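Local structure of PF04016 domain protein (Desulfitobacterium hafniense, 3L5O) at residues L57-P62 with S196-T201; I96-I101 with G221-P226. The protein is of unknown function, but combines enolase-like and Rossmann-like folds around a probable active site with a possible role in heavy-metal chelation. All coordinates share one frame; numbering follows the deposited sequence.

Interaction 1: residues L57-P62 with S196-T201. With IMD (imidazole), chain E; IMD (imidazole), chain D.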
ATOM      1  N   LEU A  57       5.107  -3.001  -6.030  1.00 43.84           N
ATOM      2  CA  LEU A  57       3.807  -3.623  -6.297  1.00 44.96           C
ATOM      3  C   LEU A  57       2.681  -2.603  -6.090  1.00 44.24           C
ATOM      4  O   LEU A  57       2.803  -1.667  -5.260  1.00 44.34           O
ATOM      5  CB  LEU A  57       3.561  -4.792  -5.344  1.00 46.48           C
ATOM      6  CG  LEU A  57       4.450  -6.022  -5.427  1.00 46.43           C
ATOM      7  CD1 LEU A  57       4.393  -6.794  -4.121  1.00 50.50           C
ATOM      8  CD2 LEU A  57       4.021  -6.908  -6.597  1.00 49.10           C
ATOM      9  N   GLY A  58       1.631  -2.739  -6.893  1.00 42.99           N
ATOM     10  CA  GLY A  58       0.385  -2.018  -6.665  1.00 46.70           C
ATOM     11  C   GLY A  58      -0.818  -2.924  -6.924  1.00 48.51           C
ATOM     12  O   GLY A  58      -0.726  -3.778  -7.806  1.00 49.40           O
ATOM     13  N   PRO A  59      -1.913  -2.802  -6.151  1.00 49.13           N
ATOM     14  CA  PRO A  59      -3.076  -3.694  -6.313  1.00 51.95           C
ATOM     15  C   PRO A  59      -4.059  -3.322  -7.436  1.00 57.03           C
ATOM     16  O   PRO A  59      -4.354  -2.126  -7.613  1.00 58.87           O
ATOM     17  CB  PRO A  59      -3.783  -3.593  -4.953  1.00 51.96           C
ATOM     18  CG  PRO A  59      -3.493  -2.201  -4.491  1.00 49.00           C
ATOM     19  CD  PRO A  59      -2.108  -1.854  -5.040  1.00 51.34           C
ATOM     20  N   ASN A  60      -4.555  -4.348  -8.137  1.00 61.13           N
ATOM     21  CA  ASN A  60      -5.591  -4.248  -9.179  1.00 67.65           C
ATOM     22  C   ASN A  60      -6.886  -4.885  -8.699  1.00 72.14           C
ATOM     23  O   ASN A  60      -6.895  -5.524  -7.666  1.00 72.62           O
ATOM     24  CB  ASN A  60      -5.152  -5.013 -10.434  1.00 66.83           C
ATOM     25  CG  ASN A  60      -4.026  -4.330 -11.160  1.00 70.54           C
ATOM     26  OD1 ASN A  60      -3.846  -3.131 -11.014  1.00 74.01           O
ATOM     27  ND2 ASN A  60      -3.267  -5.083 -11.956  1.00 71.04           N
ATOM     28  N   ARG A  61      -7.975  -4.702  -9.445  1.00 79.28           N
ATOM     29  CA  ARG A  61      -9.208  -5.479  -9.226  1.00 84.39           C
ATOM     30  C   ARG A  61      -9.428  -6.413 -10.423  1.00 87.39           C
ATOM     31  O   ARG A  61      -8.931  -6.134 -11.515  1.00 88.25           O
ATOM     32  CB  ARG A  61     -10.449  -4.580  -9.089  1.00 85.04           C
ATOM     33  CG  ARG A  61     -10.307  -3.270  -8.323  1.00 87.68           C
ATOM     34  CD  ARG A  61     -11.232  -2.175  -8.894  1.00 95.72           C
ATOM     35  NE  ARG A  61     -11.375  -0.980  -8.057  1.00 99.52           N
ATOM     36  CZ  ARG A  61     -12.219  -0.846  -7.019  1.00101.77           C
ATOM     37  NH1 ARG A  61     -13.027  -1.846  -6.645  1.00101.05           N
ATOM     38  NH2 ARG A  61     -12.249   0.303  -6.342  1.00 96.97           N
ATOM     39  N   PRO A  62     -10.180  -7.503 -10.240  1.00 91.02           N
ATOM     40  CA  PRO A  62     -10.655  -8.309 -11.382  1.00 92.65           C
ATOM     41  C   PRO A  62     -11.723  -7.570 -12.214  1.00 94.21           C
ATOM     42  O   PRO A  62     -11.883  -7.859 -13.406  1.00 93.87           O
ATOM     43  CB  PRO A  62     -11.249  -9.560 -10.718  1.00 93.11           C
ATOM     44  CG  PRO A  62     -11.644  -9.117  -9.345  1.00 93.45           C
ATOM     45  CD  PRO A  62     -10.644  -8.049  -8.951  1.00 92.00           C
ATOM     46  N   SER A 196      -5.996   2.275  -0.881  1.00 42.91           N
ATOM     47  CA  SER A 196      -6.515   3.622  -0.769  1.00 43.01           C
ATOM     48  C   SER A 196      -5.655   4.666  -1.486  1.00 41.92           C
ATOM     49  O   SER A 196      -6.147   5.720  -1.847  1.00 39.38           O
ATOM     50  CB  SER A 196      -6.678   4.022   0.687  1.00 44.48           C
ATOM     51  OG  SER A 196      -5.424   3.986   1.348  1.00 50.49           O
ATOM     52  N   VAL A 197      -4.379   4.381  -1.682  1.00 41.10           N
ATOM     53  CA  VAL A 197      -3.513   5.236  -2.485  1.00 41.63           C
ATOM     54  C   VAL A 197      -4.007   5.221  -3.906  1.00 40.57           C
ATOM     55  O   VAL A 197      -4.171   6.283  -4.544  1.00 40.54           O
ATOM     56  CB  VAL A 197      -2.023   4.731  -2.454  1.00 40.93           C
ATOM     57  CG1 VAL A 197      -1.124   5.568  -3.376  1.00 45.78           C
ATOM     58  CG2 VAL A 197      -1.520   4.754  -1.054  1.00 42.40           C
ATOM     59  N   VAL A 198      -4.254   4.016  -4.406  1.00 40.47           N
ATOM     60  CA  VAL A 198      -4.670   3.839  -5.790  1.00 42.11           C
ATOM     61  C   VAL A 198      -6.029   4.475  -6.077  1.00 43.32           C
ATOM     62  O   VAL A 198      -6.225   5.132  -7.099  1.00 43.03           O
ATOM     63  CB  VAL A 198      -4.735   2.342  -6.152  1.00 43.28           C
ATOM     64  CG1 VAL A 198      -5.350   2.151  -7.534  1.00 42.03           C
ATOM     65  CG2 VAL A 198      -3.335   1.683  -6.080  1.00 46.80           C
ATOM     66  N   ASP A 199      -6.996   4.305  -5.188  1.00 42.87           N
ATOM     67  CA  ASP A 199      -8.303   4.864  -5.515  1.00 44.26           C
ATOM     68  C   ASP A 199      -8.533   6.311  -5.018  1.00 41.13           C
ATOM     69  O   ASP A 199      -9.577   6.898  -5.282  1.00 41.17           O
ATOM     70  CB  ASP A 199      -9.439   3.887  -5.159  1.00 46.92           C
ATOM     71  CG  ASP A 199      -9.474   3.557  -3.753  1.00 48.58           C
ATOM     72  OD1 ASP A 199      -8.979   4.407  -2.971  1.00 50.23           O
ATOM     73  OD2 ASP A 199      -9.990   2.487  -3.327  1.00 51.13           O
ATOM     74  N   LYS A 200      -7.526   6.895  -4.378  1.00 42.83           N
ATOM     75  CA  LYS A 200      -7.556   8.305  -3.948  1.00 41.92           C
ATOM     76  C   LYS A 200      -8.524   8.584  -2.800  1.00 40.90           C
ATOM     77  O   LYS A 200      -8.903   9.721  -2.553  1.00 42.35           O
ATOM     78  CB  LYS A 200      -7.785   9.262  -5.126  1.00 41.97           C
ATOM     79  CG  LYS A 200      -6.491   9.876  -5.742  1.00 38.34           C
ATOM     80  CD  LYS A 200      -5.618   8.896  -6.500  1.00 35.46           C
ATOM     81  CE  LYS A 200      -6.245   8.512  -7.854  1.00 41.27           C
ATOM     82  NZ  LYS A 200      -5.423   7.395  -8.454  1.00 38.11           N
ATOM     83  N   THR A 201      -8.876   7.546  -2.053  1.00 40.20           N
ATOM     84  CA  THR A 201      -9.652   7.720  -0.808  1.00 38.91           C
ATOM     85  C   THR A 201      -8.755   8.117   0.348  1.00 40.22           C
ATOM     86  O   THR A 201      -9.238   8.641   1.362  1.00 41.75           O
ATOM     87  CB  THR A 201     -10.426   6.432  -0.443  1.00 38.88           C
ATOM     88  OG1 THR A 201      -9.547   5.294  -0.439  1.00 40.54           O
ATOM     89  CG2 THR A 201     -11.489   6.157  -1.487  1.00 39.17           C
TER
HETATM   90  N1  IMD E 304      -8.210   0.321  -5.544  1.00 68.26           N
HETATM   91  C2  IMD E 304      -7.273  -0.661  -5.609  1.00 69.48           C
HETATM   92  N3  IMD E 304      -7.321  -1.226  -6.837  1.00 70.71           N
HETATM   93  C4  IMD E 304      -8.283  -0.599  -7.555  1.00 69.88           C
HETATM   94  C5  IMD E 304      -8.842   0.374  -6.737  1.00 67.14           C
HETATM   95  N1  IMD D 303     -10.516   0.303   0.185  1.00 68.01           N
HETATM   96  C2  IMD D 303      -9.465   0.881  -0.450  1.00 63.46           C
HETATM   97  N3  IMD D 303      -9.751   2.177  -0.644  1.00 64.15           N
HETATM   98  C4  IMD D 303     -10.973   2.433  -0.146  1.00 65.33           C
HETATM   99  C5  IMD D 303     -11.462   1.241   0.376  1.00 64.70           C

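Interaction 2: residues I96-I101 with G221-P226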
ATOM      1  N   ILE A  96      -0.209   0.882 -11.526  1.00 41.64           N
ATOM      2  CA  ILE A  96       1.134   0.953 -12.153  1.00 39.96           C
ATOM      3  C   ILE A  96       1.992   2.079 -11.572  1.00 42.71           C
ATOM      4  O   ILE A  96       3.176   1.886 -11.293  1.00 42.56           O
ATOM      5  CB  ILE A  96       0.947   1.115 -13.676  1.00 40.45           C
ATOM      6  CG1 ILE A  96       0.322  -0.176 -14.234  1.00 43.98           C
ATOM      7  CG2 ILE A  96       2.236   1.431 -14.383  1.00 44.10           C
ATOM      8  CD1 ILE A  96      -0.104  -0.093 -15.700  1.00 48.43           C
ATOM      9  N   GLY A  97       1.385   3.250 -11.404  1.00 38.30           N
ATOM     10  CA  GLY A  97       1.992   4.375 -10.726  1.00 39.04           C
ATOM     11  C   GLY A  97       2.454   4.042  -9.331  1.00 40.27           C
ATOM     12  O   GLY A  97       3.529   4.446  -8.957  1.00 39.30           O
ATOM     13  N   LEU A  98       1.639   3.332  -8.545  1.00 37.83           N
ATOM     14  CA  LEU A  98       2.077   2.917  -7.215  1.00 40.16           C
ATOM     15  C   LEU A  98       3.185   1.852  -7.274  1.00 40.91           C
ATOM     16  O   LEU A  98       4.100   1.885  -6.471  1.00 42.32           O
ATOM     17  CB  LEU A  98       0.892   2.423  -6.367  1.00 41.36           C
ATOM     18  CG  LEU A  98       1.194   2.004  -4.917  1.00 43.86           C
ATOM     19  CD1 LEU A  98       1.872   3.115  -4.100  1.00 43.22           C
ATOM     20  CD2 LEU A  98      -0.107   1.577  -4.252  1.00 42.53           C
ATOM     21  N   ALA A  99       3.107   0.911  -8.205  1.00 40.35           N
ATOM     22  CA  ALA A  99       4.220  -0.012  -8.430  1.00 42.50           C
ATOM     23  C   ALA A  99       5.567   0.727  -8.698  1.00 42.65           C
ATOM     24  O   ALA A  99       6.595   0.390  -8.110  1.00 43.67           O
ATOM     25  CB  ALA A  99       3.872  -1.012  -9.553  1.00 41.76           C
ATOM     26  N   ALA A 100       5.530   1.791  -9.499  1.00 40.49           N
ATOM     27  CA  ALA A 100       6.697   2.594  -9.792  1.00 39.76           C
ATOM     28  C   ALA A 100       7.206   3.312  -8.536  1.00 42.81           C
ATOM     29  O   ALA A 100       8.398   3.298  -8.250  1.00 44.43           O
ATOM     30  CB  ALA A 100       6.374   3.629 -10.882  1.00 41.40           C
ATOM     31  N   ILE A 101       6.306   3.912  -7.769  1.00 42.50           N
ATOM     32  CA  ILE A 101       6.704   4.496  -6.479  1.00 43.95           C
ATOM     33  C   ILE A 101       7.437   3.472  -5.610  1.00 42.60           C
ATOM     34  O   ILE A 101       8.493   3.765  -5.031  1.00 41.52           O
ATOM     35  CB  ILE A 101       5.472   5.065  -5.750  1.00 45.20           C
ATOM     36  CG1 ILE A 101       5.005   6.330  -6.456  1.00 41.14           C
ATOM     37  CG2 ILE A 101       5.773   5.340  -4.270  1.00 45.98           C
ATOM     38  CD1 ILE A 101       3.630   6.785  -6.034  1.00 42.38           C
ATOM     39  N   GLY A 221       1.477  -3.051  -1.319  1.00 43.31           N
ATOM     40  CA  GLY A 221       1.623  -1.807  -2.039  1.00 42.59           C
ATOM     41  C   GLY A 221       1.880  -0.559  -1.192  1.00 46.44           C
ATOM     42  O   GLY A 221       1.795   0.570  -1.685  1.00 46.16           O
ATOM     43  N   THR A 222       2.254  -0.754   0.063  1.00 45.27           N
ATOM     44  CA  THR A 222       2.617   0.341   0.941  1.00 43.40           C
ATOM     45  C   THR A 222       4.049   0.769   0.634  1.00 45.45           C
ATOM     46  O   THR A 222       4.969  -0.065   0.671  1.00 43.00           O
ATOM     47  CB  THR A 222       2.549  -0.117   2.389  1.00 44.44           C
ATOM     48  OG1 THR A 222       1.207  -0.562   2.693  1.00 44.38           O
ATOM     49  CG2 THR A 222       2.857   1.036   3.330  1.00 43.39           C
ATOM     50  N   PRO A 223       4.233   2.047   0.301  1.00 43.27           N
ATOM     51  CA  PRO A 223       5.577   2.612   0.171  1.00 44.79           C
ATOM     52  C   PRO A 223       6.244   2.800   1.521  1.00 44.52           C
ATOM     53  O   PRO A 223       5.626   3.316   2.451  1.00 47.69           O
ATOM     54  CB  PRO A 223       5.334   3.966  -0.543  1.00 43.19           C
ATOM     55  CG  PRO A 223       3.883   4.016  -0.903  1.00 44.23           C
ATOM     56  CD  PRO A 223       3.182   3.032  -0.025  1.00 42.84           C
ATOM     57  N   LEU A 224       7.501   2.392   1.613  1.00 40.74           N
ATOM     58  CA  LEU A 224       8.262   2.459   2.837  1.00 42.25           C
ATOM     59  C   LEU A 224       9.010   3.788   2.881  1.00 46.12           C
ATOM     60  O   LEU A 224      10.251   3.847   2.943  1.00 46.82           O
ATOM     61  CB  LEU A 224       9.177   1.237   2.922  1.00 44.21           C
ATOM     62  CG  LEU A 224       8.412  -0.105   3.007  1.00 43.47           C
ATOM     63  CD1 LEU A 224       9.325  -1.272   2.746  1.00 48.48           C
ATOM     64  CD2 LEU A 224       7.707  -0.304   4.359  1.00 47.95           C
ATOM     65  N   ALA A 225       8.200   4.847   2.870  1.00 46.43           N
ATOM     66  CA  ALA A 225       8.595   6.207   2.570  1.00 46.79           C
ATOM     67  C   ALA A 225       8.331   7.055   3.815  1.00 49.54           C
ATOM     68  O   ALA A 225       7.195   7.526   4.032  1.00 48.84           O
ATOM     69  CB  ALA A 225       7.767   6.718   1.420  1.00 48.75           C
ATOM     70  N   PRO A 226       9.355   7.219   4.650  1.00 49.43           N
ATOM     71  CA  PRO A 226       9.232   7.996   5.891  1.00 48.96           C
ATOM     72  C   PRO A 226       8.662   9.393   5.703  1.00 49.11           C
ATOM     73  O   PRO A 226       8.174   9.945   6.670  1.00 49.37           O
ATOM     74  CB  PRO A 226      10.666   8.082   6.404  1.00 51.26           C
ATOM     75  CG  PRO A 226      11.376   6.924   5.799  1.00 51.94           C
ATOM     76  CD  PRO A 226      10.703   6.646   4.484  1.00 50.67           C
TER

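Interaction 1: residues L57-P62 with S196-T201
Pro-59, the last residue of strand 54-59, lays the CD corner of its ring against the side chain of Val-198, with CD 3.9 Å from CG2. Val-198 is split between two neighbours: CG2, beside its own backbone N, takes the proline, while CG1, anti to that N (chi1 172°), packs against the imidazole of chain E. The same imidazole, probably from the crystallisation liquor, gives a weak hydrogen bond from N3 to Pro-59 O, 3.2 Å. The ring lies between the three-stranded antiparallel sheet that ends in this strand, part of the enolase-like half, and helix 195-199, which follows a central strand of the Rossmann-like sheet; such an interface is consistent with the active site proposed for the family.

Further on, the poorly ordered Arg-61 folds along this ring, NE 3.2 Å from imidazole C4. Its NH2 is 4.4 Å from Asp-199 OD2, beyond a salt bridge and with no N-H aimed at that oxygen, so any attraction is probably weak. Trp-168 joins the two, as cation-pi partner of Arg-61 and donor to Asp-199 OD2. Asp-199 is held from its own side by an Asx turn, in which Thr-201 N bonds OD1; Thr-201 OG1 reaches that oxygen at 2.7 Å from the same face. N3 of a second imidazole, chain D, also probably from the liquor, makes a weak bond to OD1 and lies 2.7 Å from OD2.

Interaction 2: residues I96-I101 with G221-P226
Leu-98 meets Gly-221 through a backbone oxygen: the branched end of the leucine lies against one side of Gly-221 O, with CD2 at 3.3 Å and CD1 at 3.5 Å. CG lies anti to the backbone N (chi1 -178°), which sets both methyls beside Gly-221 of the loop that follows strand 214-218 of the Rossmann-like sheet.

The purely apolar contacts converge on Pro-223. Leu-98 CD1 meets CG of its ring at 3.9 Å, the two side chains crossing at about a right angle, and one turn further along the helix Ile-101 sets CG2 4.0 Å from Pro-223 CB. The proline ring therefore sits against the methyls of both residues. With an alanine at Leu-98, the Pro-223 ring would probably lose the methyl against its CG, and a gap would be likely to open beside Gly-221 O.

Polar links come from the same helix and the residues just after it. Asn-102 ND2 donates to Gly-221 O, while Asn-106 bonds both Thr-222 O and Leu-224 N. The leucine methyls offer the buried Gly-221 oxygen no donor, and its hydrogen bond comes from Asn-102; between the two segments themselves the fit is one of apolar shape.

Interactions 1 and 2 lie side by side near the centre of the molecule, their centres 11 Å apart, and both join the enolase-like half to the Rossmann-like half. Their segments alternate in sequence: 57-62, 96-101, 196-201, 221-226. The first two belong to strand 54-59 and helix 91-105, the last two to the helix and loop that follow the neighbouring parallel strands 189-193 and 214-218. The contacts also touch: Val-198 CG2 lies 3.7 Å from Leu-98 CD2, and Gly-58 N is 3.9 Å from Ala-99 CB. One continuous interface results, buried at interaction 2 and partly buried at interaction 1, where an imidazole lies between the segments.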